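Local coordinates for protein polynucleotide 5'-triphosphatase (Acanthamoeba polyphaga mimivirus, PDB 3BGY) that removes the terminal phosphate from the 5'-triphosphate end of mRNA, as the N-terminal RNA triphosphatase domain of a multifunctional viral capping enzyme, at residues I12-S16 against L224-L229; G33-E37 against S146-P151; Y57-T61 against S179-N183; I74-P79 against I164-I170; Y172-Y178 against I190-S196. All coordinates share one frame; numbering follows the deposited sequence.

Contact 1. Residues I12-S16 against L224-L229; sequences ITIFS and LESELL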
# COMPACT_ATOMS: atom_id res chain seq x y z
N ILE A 12 -7.23 28.57 -3.64
CA ILE A 12 -6.10 27.77 -3.07
C ILE A 12 -5.77 26.59 -4.00
O ILE A 12 -6.57 25.66 -4.14
CB ILE A 12 -6.43 27.24 -1.63
CG1 ILE A 12 -6.93 28.37 -0.73
CG2 ILE A 12 -5.17 26.60 -0.99
CD1 ILE A 12 -7.57 27.92 0.59
N THR A 13 -4.62 26.66 -4.66
CA THR A 13 -4.17 25.59 -5.55
C THR A 13 -3.01 24.87 -4.87
O THR A 13 -2.21 25.49 -4.17
CB THR A 13 -3.69 26.10 -6.95
OG1 THR A 13 -2.64 27.06 -6.79
CG2 THR A 13 -4.84 26.72 -7.73
N ILE A 14 -2.94 23.56 -5.08
CA ILE A 14 -1.90 22.72 -4.51
C ILE A 14 -0.72 22.57 -5.45
O ILE A 14 0.43 22.66 -5.02
CB ILE A 14 -2.45 21.29 -4.15
CG1 ILE A 14 -3.48 21.40 -3.04
CG2 ILE A 14 -1.31 20.33 -3.68
CD1 ILE A 14 -4.17 20.10 -2.70
N PHE A 15 -1.01 22.38 -6.73
CA PHE A 15 0.03 22.13 -7.73
C PHE A 15 0.51 23.36 -8.47
O PHE A 15 -0.28 24.22 -8.85
CB PHE A 15 -0.46 21.11 -8.78
CG PHE A 15 -1.03 19.85 -8.20
CD1 PHE A 15 -0.32 19.12 -7.22
CD2 PHE A 15 -2.29 19.37 -8.62
CE1 PHE A 15 -0.87 17.95 -6.66
CE2 PHE A 15 -2.83 18.20 -8.08
CZ PHE A 15 -2.12 17.49 -7.10
N SER A 16 1.82 23.38 -8.73
CA SER A 16 2.42 24.44 -9.54
C SER A 16 2.06 24.07 -10.99
O SER A 16 1.61 22.94 -11.25
CB SER A 16 3.94 24.41 -9.40
OG SER A 16 4.46 23.19 -9.89
N LEU A 224 -8.96 15.69 -8.55
CA LEU A 224 -7.95 15.19 -7.61
C LEU A 224 -7.51 16.29 -6.65
O LEU A 224 -7.47 16.07 -5.44
CB LEU A 224 -6.73 14.65 -8.35
CG LEU A 224 -5.51 14.20 -7.53
CD1 LEU A 224 -5.86 12.94 -6.74
CD2 LEU A 224 -4.33 13.95 -8.42
N GLU A 225 -7.31 17.50 -7.19
CA GLU A 225 -6.86 18.63 -6.36
C GLU A 225 -7.93 18.97 -5.34
O GLU A 225 -7.61 19.18 -4.17
CB GLU A 225 -6.53 19.85 -7.24
CG GLU A 225 -5.68 20.90 -6.57
CD GLU A 225 -5.07 21.90 -7.55
OE1 GLU A 225 -5.65 22.13 -8.64
OE2 GLU A 225 -3.99 22.43 -7.25
N SER A 226 -9.21 18.94 -5.74
CA SER A 226 -10.33 19.21 -4.82
C SER A 226 -10.39 18.14 -3.73
O SER A 226 -10.60 18.45 -2.56
CB SER A 226 -11.66 19.21 -5.55
OG SER A 226 -11.74 20.33 -6.42
N GLU A 227 -10.14 16.89 -4.11
CA GLU A 227 -10.16 15.79 -3.12
C GLU A 227 -8.99 15.90 -2.15
O GLU A 227 -9.15 15.70 -0.95
CB GLU A 227 -10.18 14.42 -3.81
CG GLU A 227 -11.55 14.10 -4.38
CD GLU A 227 -11.67 12.71 -4.99
OE1 GLU A 227 -10.76 11.88 -4.81
OE2 GLU A 227 -12.70 12.47 -5.67
N LEU A 228 -7.83 16.34 -2.64
CA LEU A 228 -6.66 16.47 -1.77
C LEU A 228 -6.86 17.64 -0.80
O LEU A 228 -6.43 17.56 0.34
CB LEU A 228 -5.37 16.65 -2.57
CG LEU A 228 -4.98 15.49 -3.47
CD1 LEU A 228 -3.69 15.79 -4.17
CD2 LEU A 228 -4.87 14.22 -2.67
N LEU A 229 -7.51 18.71 -1.28
CA LEU A 229 -7.80 19.87 -0.42
C LEU A 229 -8.74 19.47 0.72
O LEU A 229 -8.54 19.90 1.85
CB LEU A 229 -8.41 21.02 -1.23
CG LEU A 229 -7.39 21.89 -1.97
CD1 LEU A 229 -8.11 22.89 -2.85
CD2 LEU A 229 -6.46 22.58 -0.97
O HOH W 1 -3.16 23.56 -9.92
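Glu225 reaches from its helix to the backbone of Ile14 and Phe15, where OE2 accepts hydrogen bonds from both amides. Ile14 N lies 2.7 Å from Glu225 OE2, on the anti side and 28° out of the carboxylate plane; Phe15 N, at 3.0 Å from Glu225 OE2, approaches nearly along the C-O axis, from the other face. Glutamate suits this site because its chain, extended beyond CG with CG anti to the backbone N (chi1 -162°), is long enough to bridge to the loop. That loop leads into helix 17-32, so the bonds tie the N-terminal end of the domain to helix 221-235, which packs on barrel strands 36-42 and 208-215. Branched Ile14 points toward the helix: its CD1 packs on Leu228 CB at 3.7 Å and on Leu229 CG, while CG1 slides alongside Leu229 CD2. The Phe15 ring runs past the Glu225 carboxylate, their planes 20° apart, and its CZ meets Leu228 CD1 at 3.7 Å, the two side chains crossing at about a right angle.

Contact 2. Residues G33-E37 against S146-P151; sequences GDNLE and STEEIP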
# COMPACT_ATOMS: atom_id res chain seq x y z
N GLY A 33 -2.41 2.05 -18.58
CA GLY A 33 -1.63 0.92 -18.11
C GLY A 33 -2.48 -0.26 -17.72
O GLY A 33 -3.72 -0.17 -17.64
N ASP A 34 -1.82 -1.39 -17.54
CA ASP A 34 -2.51 -2.60 -17.13
C ASP A 34 -2.53 -2.71 -15.62
O ASP A 34 -3.60 -2.77 -14.99
CB ASP A 34 -1.80 -3.82 -17.71
CG ASP A 34 -1.75 -3.81 -19.23
OD1 ASP A 34 -2.72 -3.34 -19.85
OD2 ASP A 34 -0.74 -4.29 -19.80
N ASN A 35 -1.34 -2.62 -15.04
CA ASN A 35 -1.18 -2.79 -13.60
C ASN A 35 -0.52 -1.63 -12.88
O ASN A 35 0.11 -1.78 -11.82
CB ASN A 35 -0.40 -4.08 -13.35
CG ASN A 35 -1.14 -5.33 -13.83
OD1 ASN A 35 -2.28 -5.59 -13.44
ND2 ASN A 35 -0.47 -6.10 -14.66
N LEU A 36 -0.70 -0.43 -13.42
CA LEU A 36 -0.18 0.76 -12.76
C LEU A 36 -1.21 1.22 -11.73
O LEU A 36 -2.42 1.06 -11.92
CB LEU A 36 0.11 1.87 -13.78
CG LEU A 36 1.25 1.64 -14.77
CD1 LEU A 36 1.25 2.74 -15.83
CD2 LEU A 36 2.59 1.63 -14.06
N GLU A 37 -0.71 1.68 -10.58
CA GLU A 37 -1.56 2.19 -9.49
C GLU A 37 -1.16 3.63 -9.31
O GLU A 37 -0.03 3.97 -9.62
CB GLU A 37 -1.31 1.41 -8.21
CG GLU A 37 -1.75 -0.08 -8.29
CD GLU A 37 -3.19 -0.32 -8.78
OE1 GLU A 37 -4.10 0.51 -8.54
OE2 GLU A 37 -3.41 -1.37 -9.42
N SER A 146 3.21 6.73 -9.02
CA SER A 146 2.60 5.78 -9.92
C SER A 146 3.56 4.62 -9.83
O SER A 146 4.77 4.83 -9.72
CB SER A 146 2.55 6.31 -11.35
OG SER A 146 1.72 5.50 -12.16
N THR A 147 3.01 3.42 -9.64
CA THR A 147 3.85 2.23 -9.62
C THR A 147 3.17 1.00 -10.19
O THR A 147 1.95 0.86 -10.12
CB THR A 147 4.44 1.97 -8.21
OG1 THR A 147 5.49 1.01 -8.29
CG2 THR A 147 3.38 1.54 -7.23
N GLU A 148 4.00 0.11 -10.74
CA GLU A 148 3.52 -1.13 -11.34
C GLU A 148 3.48 -2.23 -10.30
O GLU A 148 4.50 -2.55 -9.69
CB GLU A 148 4.45 -1.52 -12.48
CG GLU A 148 3.97 -2.68 -13.32
CD GLU A 148 5.01 -3.13 -14.35
OE1 GLU A 148 6.11 -2.54 -14.42
OE2 GLU A 148 4.70 -4.06 -15.10
N GLU A 149 2.29 -2.81 -10.12
CA GLU A 149 2.09 -3.86 -9.14
C GLU A 149 1.27 -4.91 -9.85
O GLU A 149 0.08 -4.72 -10.08
CB GLU A 149 1.34 -3.31 -7.90
CG GLU A 149 2.14 -2.25 -7.09
CD GLU A 149 1.55 -1.90 -5.74
OE1 GLU A 149 1.21 -2.83 -4.96
OE2 GLU A 149 1.45 -0.69 -5.43
N ILE A 150 1.91 -6.03 -10.15
CA ILE A 150 1.24 -7.11 -10.87
C ILE A 150 0.66 -8.13 -9.90
O ILE A 150 1.41 -8.79 -9.18
CB ILE A 150 2.24 -7.78 -11.86
CG1 ILE A 150 2.83 -6.70 -12.78
CG2 ILE A 150 1.54 -8.90 -12.67
CD1 ILE A 150 3.93 -7.18 -13.73
N PRO A 151 -0.67 -8.31 -9.90
CA PRO A 151 -1.26 -9.28 -8.98
C PRO A 151 -1.17 -10.68 -9.55
O PRO A 151 -1.29 -10.88 -10.76
CB PRO A 151 -2.74 -8.85 -8.91
CG PRO A 151 -2.77 -7.50 -9.56
CD PRO A 151 -1.73 -7.57 -10.61
O HOH W 2 2.20 -4.69 -15.89
O HOH W 3 -2.30 -3.68 -9.68
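Leu36 and Glu148 form a non-hydrogen-bonded antiparallel pair in the barrel of this tunnel triphosphatase, joining strand 36-42 to strand 142-152. Just before the first strand begins, Asn35 already extends the ladder, its O accepting from Glu149 N at 3.0 Å, while its side chain spreads over the partner strand. With CG beside the backbone N (chi1 -63°), the amide separates its two ends: OD1 goes to Pro151 CD at 3.5 Å, and ND2 lies 3.8 Å from Ile150 CG1, the Asn35 and Ile150 side chains crossing at about a right angle. An amide fits here because its NH2 can donate to water 2 while the group lies against the partner strand; the water in turn donates to OE2 of the extended Glu148. Leu36 CD2 packs on Glu148 CB at 4.0 Å, two aliphatic portions beside each other. Glu37 projects from the face shared with Thr147, and its backbone N donates to Thr147 O at 2.8 Å. Its chain bends at chi2 (-52°), and water 3 donates to Glu37 OE2 and to Glu149 O, 2.6 Å from each.

Contact 3. Residues Y57-T61 against S179-N183; sequences YINIT and SFTIN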
# COMPACT_ATOMS: atom_id res chain seq x y z
N TYR A 57 -13.76 9.82 8.80
CA TYR A 57 -14.28 8.99 7.71
C TYR A 57 -15.26 7.91 8.14
O TYR A 57 -16.21 7.63 7.42
CB TYR A 57 -13.14 8.44 6.88
CG TYR A 57 -12.57 9.49 5.95
CD1 TYR A 57 -13.30 9.92 4.83
CD2 TYR A 57 -11.34 10.06 6.21
CE1 TYR A 57 -12.79 10.94 3.97
CE2 TYR A 57 -10.82 11.07 5.38
CZ TYR A 57 -11.55 11.50 4.27
OH TYR A 57 -11.01 12.49 3.50
N ILE A 58 -15.13 7.41 9.37
CA ILE A 58 -16.10 6.42 9.85
C ILE A 58 -17.50 7.07 9.98
O ILE A 58 -18.49 6.50 9.50
CB ILE A 58 -15.66 5.78 11.20
CG1 ILE A 58 -14.54 4.78 10.91
CG2 ILE A 58 -16.83 5.01 11.88
CD1 ILE A 58 -13.79 4.30 12.12
N ASN A 59 -17.59 8.27 10.55
CA ASN A 59 -18.90 8.90 10.69
C ASN A 59 -19.58 9.40 9.41
O ASN A 59 -20.81 9.42 9.34
CB ASN A 59 -18.98 9.94 11.83
CG ASN A 59 -17.90 10.99 11.77
OD1 ASN A 59 -17.15 11.16 12.73
ND2 ASN A 59 -17.85 11.75 10.69
N ILE A 60 -18.79 9.75 8.39
CA ILE A 60 -19.40 10.20 7.13
C ILE A 60 -19.56 9.12 6.05
O ILE A 60 -20.31 9.31 5.10
CB ILE A 60 -18.68 11.44 6.50
CG1 ILE A 60 -17.24 11.09 6.06
CG2 ILE A 60 -18.70 12.63 7.48
CD1 ILE A 60 -16.62 12.07 5.11
N THR A 61 -18.84 7.99 6.19
CA THR A 61 -18.87 6.94 5.18
C THR A 61 -19.87 5.84 5.48
O THR A 61 -19.84 5.25 6.56
CB THR A 61 -17.45 6.33 4.96
OG1 THR A 61 -16.54 7.41 4.73
CG2 THR A 61 -17.39 5.40 3.75
N SER A 179 -10.20 1.34 5.06
CA SER A 179 -10.33 1.82 3.68
C SER A 179 -11.71 2.40 3.48
O SER A 179 -12.73 1.77 3.81
CB SER A 179 -10.09 0.69 2.67
OG SER A 179 -8.76 0.20 2.77
N PHE A 180 -11.75 3.63 2.98
CA PHE A 180 -13.03 4.29 2.77
C PHE A 180 -13.23 4.58 1.30
O PHE A 180 -12.49 5.37 0.72
CB PHE A 180 -13.06 5.59 3.59
CG PHE A 180 -12.79 5.37 5.04
CD1 PHE A 180 -13.83 5.01 5.91
CD2 PHE A 180 -11.49 5.50 5.56
CE1 PHE A 180 -13.60 4.78 7.27
CE2 PHE A 180 -11.24 5.28 6.94
CZ PHE A 180 -12.30 4.91 7.81
N THR A 181 -14.21 3.94 0.68
CA THR A 181 -14.47 4.17 -0.74
C THR A 181 -15.34 5.41 -0.83
O THR A 181 -16.54 5.35 -0.61
CB THR A 181 -15.11 2.90 -1.40
OG1 THR A 181 -14.18 1.82 -1.32
CG2 THR A 181 -15.39 3.16 -2.89
N ILE A 182 -14.71 6.55 -1.08
CA ILE A 182 -15.44 7.82 -1.09
C ILE A 182 -16.37 8.06 -2.29
O ILE A 182 -17.35 8.79 -2.17
CB ILE A 182 -14.50 9.01 -0.78
CG1 ILE A 182 -13.31 9.03 -1.73
CG2 ILE A 182 -13.99 8.91 0.70
CD1 ILE A 182 -12.47 10.32 -1.64
N ASN A 183 -16.03 7.46 -3.42
CA ASN A 183 -16.82 7.51 -4.65
C ASN A 183 -16.32 6.37 -5.52
O ASN A 183 -15.39 5.65 -5.13
CB ASN A 183 -16.76 8.88 -5.37
CG ASN A 183 -15.33 9.36 -5.65
OD1 ASN A 183 -14.52 8.64 -6.23
ND2 ASN A 183 -15.04 10.60 -5.27
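The last turn of helix 47-60 unwinds at Thr61, whose CA comes within 6.9 Å of Phe180 CA, and no hydrogen bond crosses from this helix end to the strand. It is a helix-on-sheet packing at one end of the tunnel barrel, with Phe180 directed from strand 169-183 at the helix. Tyr57 supplies the central contact through its CB, which stands 3.4 Å above the centroid of the Phe180 ring and only 3° off the ring normal, a CH-pi interaction over the face. A flat aromatic suits the strand position because it offers a broad surface to the helix. The two rings themselves meet obliquely: the phenol leads off toward helix 221-235, where Val231 and Ile234 receive it, and on the way its CE1 touches Ile182 CG2 at 4.0 Å. Ile58 CG1 packs against the CE1-CZ side of the Phe180 ring, 3.8 Å from Phe180 CE1. Ile66 of the neighbouring strand 66-77 also touches Phe180. Thr61 combines two tasks. Its OG1, beside the backbone N (chi1 -51°), is turned back to its own helix, yet lies 3.8 Å from Phe180 CD1. The hydroxyl is thereby satisfied next to an apolar ring: Tyr57 O accepts Thr61 N at 2.9 Å and, from the opposite face of its carbonyl plane, Thr61 OG1 at 2.7 Å.

Contact 4. Residues I74-P79 against I164-I170; sequences ISLIFP and ITGSERI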
# COMPACT_ATOMS: atom_id res chain seq x y z
N ILE A 74 4.52 -9.75 3.95
CA ILE A 74 5.87 -10.32 3.97
C ILE A 74 6.42 -9.96 2.61
O ILE A 74 5.92 -10.39 1.57
CB ILE A 74 5.88 -11.86 4.16
CG1 ILE A 74 5.18 -12.25 5.46
CG2 ILE A 74 7.32 -12.37 4.28
CD1 ILE A 74 3.77 -12.74 5.25
N SER A 75 7.43 -9.10 2.62
CA SER A 75 8.02 -8.67 1.36
C SER A 75 9.39 -9.28 1.14
O SER A 75 10.26 -9.17 2.01
CB SER A 75 8.18 -7.15 1.35
OG SER A 75 6.94 -6.49 1.46
N LEU A 76 9.57 -9.90 -0.03
CA LEU A 76 10.88 -10.44 -0.41
C LEU A 76 11.47 -9.40 -1.32
O LEU A 76 10.91 -9.08 -2.37
CB LEU A 76 10.77 -11.76 -1.17
CG LEU A 76 9.98 -12.87 -0.50
CD1 LEU A 76 10.08 -14.07 -1.44
CD2 LEU A 76 10.54 -13.22 0.89
N ILE A 77 12.61 -8.84 -0.90
CA ILE A 77 13.28 -7.77 -1.63
C ILE A 77 14.51 -8.30 -2.34
O ILE A 77 15.47 -8.73 -1.72
CB ILE A 77 13.64 -6.61 -0.68
CG1 ILE A 77 12.38 -6.17 0.08
CG2 ILE A 77 14.20 -5.38 -1.48
CD1 ILE A 77 12.67 -5.48 1.39
N PHE A 78 14.49 -8.19 -3.66
CA PHE A 78 15.53 -8.74 -4.51
C PHE A 78 16.68 -7.78 -4.78
O PHE A 78 16.53 -6.58 -4.58
CB PHE A 78 14.88 -9.22 -5.81
CG PHE A 78 14.05 -10.44 -5.64
CD1 PHE A 78 12.71 -10.33 -5.27
CD2 PHE A 78 14.62 -11.72 -5.78
CE1 PHE A 78 11.92 -11.49 -5.04
CE2 PHE A 78 13.85 -12.89 -5.55
CZ PHE A 78 12.49 -12.77 -5.18
N PRO A 79 17.86 -8.29 -5.22
CA PRO A 79 19.01 -7.42 -5.51
C PRO A 79 18.71 -6.31 -6.51
O PRO A 79 19.29 -5.23 -6.42
CB PRO A 79 20.04 -8.40 -6.06
CG PRO A 79 19.78 -9.60 -5.31
CD PRO A 79 18.28 -9.70 -5.24
N ILE A 164 14.63 -17.91 -6.04
CA ILE A 164 15.23 -17.64 -4.74
C ILE A 164 16.71 -18.02 -4.80
O ILE A 164 17.04 -19.19 -5.03
CB ILE A 164 14.49 -18.40 -3.60
CG1 ILE A 164 13.04 -17.90 -3.48
CG2 ILE A 164 15.23 -18.26 -2.25
CD1 ILE A 164 12.89 -16.35 -3.40
N THR A 165 17.58 -17.02 -4.66
CA THR A 165 19.03 -17.25 -4.69
C THR A 165 19.59 -17.43 -3.29
O THR A 165 20.64 -18.05 -3.10
CB THR A 165 19.80 -16.10 -5.39
OG1 THR A 165 19.74 -14.91 -4.59
CG2 THR A 165 19.23 -15.80 -6.79
N GLY A 166 18.86 -16.91 -2.30
CA GLY A 166 19.30 -16.97 -0.92
C GLY A 166 19.84 -15.64 -0.41
O GLY A 166 20.13 -15.50 0.78
N SER A 167 19.99 -14.66 -1.30
CA SER A 167 20.50 -13.34 -0.93
C SER A 167 19.38 -12.29 -0.83
O SER A 167 19.63 -11.07 -0.86
CB SER A 167 21.57 -12.89 -1.93
OG SER A 167 21.00 -12.48 -3.16
N GLU A 168 18.14 -12.77 -0.78
CA GLU A 168 16.97 -11.88 -0.67
C GLU A 168 16.90 -11.25 0.72
O GLU A 168 17.31 -11.87 1.71
CB GLU A 168 15.66 -12.66 -0.86
CG GLU A 168 15.39 -13.16 -2.29
CD GLU A 168 16.25 -14.34 -2.71
OE1 GLU A 168 16.70 -15.10 -1.83
OE2 GLU A 168 16.48 -14.49 -3.94
N ARG A 169 16.39 -10.01 0.77
CA ARG A 169 16.15 -9.33 2.03
C ARG A 169 14.66 -9.55 2.34
O ARG A 169 13.86 -9.75 1.41
CB ARG A 169 16.44 -7.81 1.92
CG ARG A 169 17.92 -7.43 1.75
CD ARG A 169 18.03 -5.93 1.38
NE ARG A 169 19.39 -5.34 1.43
CZ ARG A 169 20.31 -5.47 0.48
NH1 ARG A 169 20.05 -6.18 -0.62
NH2 ARG A 169 21.46 -4.80 0.56
N ILE A 170 14.29 -9.62 3.62
CA ILE A 170 12.87 -9.79 3.95
C ILE A 170 12.42 -8.69 4.91
O ILE A 170 13.16 -8.31 5.82
CB ILE A 170 12.55 -11.16 4.58
CG1 ILE A 170 13.13 -12.28 3.72
CG2 ILE A 170 11.02 -11.36 4.65
CD1 ILE A 170 13.11 -13.62 4.42
O HOH W 4 18.04 -7.94 -1.81
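The carbonyl oxygen of Ile77 is gripped by two donors, Arg169 N at 2.9 Å and water 4, and the water in turn accepts from Arg169 NH1 at the edge of the guanidinium. With the reciprocal bond from Ile77 N to Arg169 O, 2.8 Å long and nearly straight, this makes the hydrogen-bonded antiparallel pair at the start of strand 169-183, where it joins strand 66-77 in the tunnel barrel. Arginine suits this exposed position, since its long chain, extended from CG to NE, can return a polar end to the ladder. On the face of Leu76 and Ile170 the two side chains lie side by side, pointing the same way, with Leu76 CD2 at 3.9 Å from Ile170 CG1. Helix 106-115 packs on this face, touching Leu76 and Ile74. Past the strand, the Phe78 and Ile164 side chains cross at about a right angle, with Phe78 CZ 4.0 Å from Ile164 CD1, and Glu168 CG lies off-centre over the Phe78 ring in a CH-pi contact. The chain of Glu168 bends at chi2 (74°), which carries its carboxylate back to the preceding loop. Gly166 there has a positive phi, a conformation that glycine adopts easily. Each oxygen of the buried carboxylate uses its syn lone pair, Glu168 OE2 for Thr165 N and Glu168 OE1 for Gly166 N, both at 2.9 Å.

Contact 5. Residues Y172-Y178 against I190-S196; sequences YRYKTRY and ITDVKSS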
# COMPACT_ATOMS: atom_id res chain seq x y z
N TYR A 172 8.87 -7.32 7.18
CA TYR A 172 7.55 -7.66 7.73
C TYR A 172 6.82 -6.42 8.15
O TYR A 172 7.40 -5.52 8.74
CB TYR A 172 7.70 -8.55 8.95
CG TYR A 172 8.50 -9.79 8.67
CD1 TYR A 172 7.88 -10.93 8.12
CD2 TYR A 172 9.90 -9.82 8.88
CE1 TYR A 172 8.63 -12.06 7.78
CE2 TYR A 172 10.68 -10.97 8.53
CZ TYR A 172 10.02 -12.07 7.98
OH TYR A 172 10.72 -13.20 7.65
N ARG A 173 5.55 -6.32 7.74
CA ARG A 173 4.73 -5.19 8.15
C ARG A 173 3.39 -5.72 8.58
O ARG A 173 2.70 -6.35 7.79
CB ARG A 173 4.55 -4.17 7.01
CG ARG A 173 5.81 -3.38 6.71
CD ARG A 173 5.60 -2.32 5.66
NE ARG A 173 6.83 -1.55 5.50
CZ ARG A 173 7.26 -1.04 4.35
NH1 ARG A 173 6.57 -1.21 3.23
NH2 ARG A 173 8.44 -0.42 4.30
N TYR A 174 3.05 -5.51 9.85
CA TYR A 174 1.76 -5.92 10.38
C TYR A 174 0.93 -4.65 10.32
O TYR A 174 1.27 -3.61 10.93
CB TYR A 174 1.85 -6.43 11.82
CG TYR A 174 0.52 -6.97 12.31
CD1 TYR A 174 -0.04 -8.11 11.73
CD2 TYR A 174 -0.23 -6.29 13.31
CE1 TYR A 174 -1.32 -8.58 12.12
CE2 TYR A 174 -1.52 -6.76 13.71
CZ TYR A 174 -2.05 -7.90 13.11
OH TYR A 174 -3.29 -8.34 13.52
N LYS A 175 -0.20 -4.76 9.63
CA LYS A 175 -1.04 -3.59 9.40
C LYS A 175 -2.49 -3.68 9.82
O LYS A 175 -3.08 -4.75 9.71
CB LYS A 175 -1.05 -3.35 7.89
CG LYS A 175 0.31 -2.90 7.30
CD LYS A 175 0.19 -2.65 5.81
CE LYS A 175 1.51 -2.17 5.23
NZ LYS A 175 1.38 -1.82 3.79
N THR A 176 -3.03 -2.55 10.32
CA THR A 176 -4.46 -2.44 10.63
C THR A 176 -4.84 -1.30 9.68
O THR A 176 -4.47 -0.14 9.90
CB THR A 176 -4.77 -2.11 12.10
OG1 THR A 176 -4.31 -3.20 12.91
CG2 THR A 176 -6.30 -1.95 12.31
N ARG A 177 -5.65 -1.65 8.70
CA ARG A 177 -6.04 -0.69 7.69
C ARG A 177 -7.53 -0.43 7.72
O ARG A 177 -8.32 -1.28 8.12
CB ARG A 177 -5.63 -1.24 6.31
CG ARG A 177 -5.87 -0.33 5.09
CD ARG A 177 -5.43 -1.02 3.80
NE ARG A 177 -6.15 -2.27 3.55
CZ ARG A 177 -5.89 -3.12 2.56
NH1 ARG A 177 -4.91 -2.88 1.69
NH2 ARG A 177 -6.62 -4.22 2.41
N TYR A 178 -7.87 0.82 7.45
CA TYR A 178 -9.26 1.24 7.31
C TYR A 178 -9.29 1.84 5.90
O TYR A 178 -8.46 2.70 5.58
CB TYR A 178 -9.66 2.30 8.33
CG TYR A 178 -9.56 1.84 9.76
CD1 TYR A 178 -8.33 1.91 10.44
CD2 TYR A 178 -10.67 1.31 10.43
CE1 TYR A 178 -8.19 1.45 11.77
CE2 TYR A 178 -10.56 0.84 11.77
CZ TYR A 178 -9.31 0.91 12.43
OH TYR A 178 -9.18 0.42 13.71
N ILE A 190 -6.13 4.44 5.44
CA ILE A 190 -5.40 4.95 6.61
C ILE A 190 -4.95 3.71 7.34
O ILE A 190 -5.78 2.86 7.72
CB ILE A 190 -6.25 5.95 7.47
CG1 ILE A 190 -5.46 6.47 8.67
CG2 ILE A 190 -7.49 5.33 7.99
CD1 ILE A 190 -4.49 7.54 8.40
N THR A 191 -3.67 3.66 7.66
CA THR A 191 -3.11 2.43 8.23
C THR A 191 -2.18 2.61 9.42
O THR A 191 -1.38 3.54 9.45
CB THR A 191 -2.29 1.70 7.11
OG1 THR A 191 -3.06 1.60 5.91
CG2 THR A 191 -1.93 0.28 7.52
N ASP A 192 -2.35 1.73 10.41
CA ASP A 192 -1.50 1.68 11.60
C ASP A 192 -0.52 0.57 11.17
O ASP A 192 -0.93 -0.59 10.97
CB ASP A 192 -2.35 1.27 12.81
CG ASP A 192 -1.53 0.87 14.04
OD1 ASP A 192 -0.39 0.38 13.91
OD2 ASP A 192 -2.06 1.02 15.16
N VAL A 193 0.76 0.90 11.00
CA VAL A 193 1.73 -0.08 10.49
C VAL A 193 2.85 -0.37 11.48
O VAL A 193 3.49 0.56 11.99
CB VAL A 193 2.43 0.44 9.17
CG1 VAL A 193 3.40 -0.60 8.57
CG2 VAL A 193 1.45 0.90 8.13
N LYS A 194 3.13 -1.66 11.71
CA LYS A 194 4.26 -2.08 12.57
C LYS A 194 5.25 -2.71 11.60
O LYS A 194 4.95 -3.71 10.95
CB LYS A 194 3.79 -3.05 13.66
CG LYS A 194 3.05 -2.29 14.80
CD LYS A 194 2.45 -3.25 15.82
CE LYS A 194 1.57 -2.52 16.84
NZ LYS A 194 2.26 -1.31 17.44
N SER A 195 6.44 -2.12 11.50
CA SER A 195 7.47 -2.61 10.58
C SER A 195 8.70 -3.16 11.29
O SER A 195 9.07 -2.69 12.37
CB SER A 195 7.91 -1.48 9.64
OG SER A 195 6.80 -0.95 8.93
N SER A 196 9.28 -4.20 10.70
CA SER A 196 10.49 -4.84 11.22
C SER A 196 11.21 -5.74 10.21
O SER A 196 10.58 -6.36 9.35
CB SER A 196 10.16 -5.69 12.46
OG SER A 196 11.34 -6.27 13.01
O HOH W 5 -0.24 -2.52 13.20
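Lys175 lays its aliphatic chain across the methyl of Thr191 and alongside Val193, with Lys175 CB at 3.8 Å from Thr191 CG2 and its CG at 4.1 Å from Val193 CG2. These residues lie on one face of the hairpin formed by 169-183 and 186-196, adjacent strands of the tunnel barrel whose segments 172-178 and 190-196 run antiparallel at 165°. Eight backbone hydrogen bonds join them in four hydrogen-bonded pairs, from Tyr172 with Ser196 to Tyr178 with Ile190. Lysine fits because methylenes cover the beta-branched neighbours while the ammonium, at the tip of an extended chain, reaches a long, weak ion pair with Asp73. Arg173 also packs its aliphatic part here, its CD 4.0 Å from Val193 CG1. Basic residues gathered on this face would suit a tunnel that receives an RNA triphosphate, and helix 47-60 packs on the other face at its Tyr178-Ile190 end. On that face polar groups look to neighbouring elements: Thr176 OG1 pairs with Asn70, Asp192 OD1 with Ser207, and Lys194 NZ with Val205 O and Ser207. Ile190 has CG1 anti to its backbone N (chi1 -179°), a rotamer that puts CG2 between the backbone N and the carbonyl carbon, 3.7 Å from Tyr178 CB. Its side chain also touches Phe50, Ile53 and Thr54. The Tyr178 ring has Ile190 O in its plane, at the edge, 3.8 Å from Tyr178 CD1.

How the contacts relate
Contact 5 lies nearest the chain centre, about 10 Å from it, and none of its residues is fully exposed; contacts 1 and 4 lie about 22 and 19 Å out, with exposed residues at their margins. Contacts 2, 4 and 5 are strand pairings in one closed antiparallel barrel, held by backbone bonds. Contacts 1 and 3 involve helices outside the barrel: contact 3 rests on apolar and CH-pi packing, whereas contact 1 adds a carboxylate on loop amides. Strand 169-183 serves contacts 3, 4 and 5, and apolar touches link them, Phe180 with Ile190 and Ile74 with Tyr172. Glu227 and Asn183 connect contacts 1 and 3 by a probable hydrogen bond. Contacts 1 and 4 occupy opposite sides of the domain's centre.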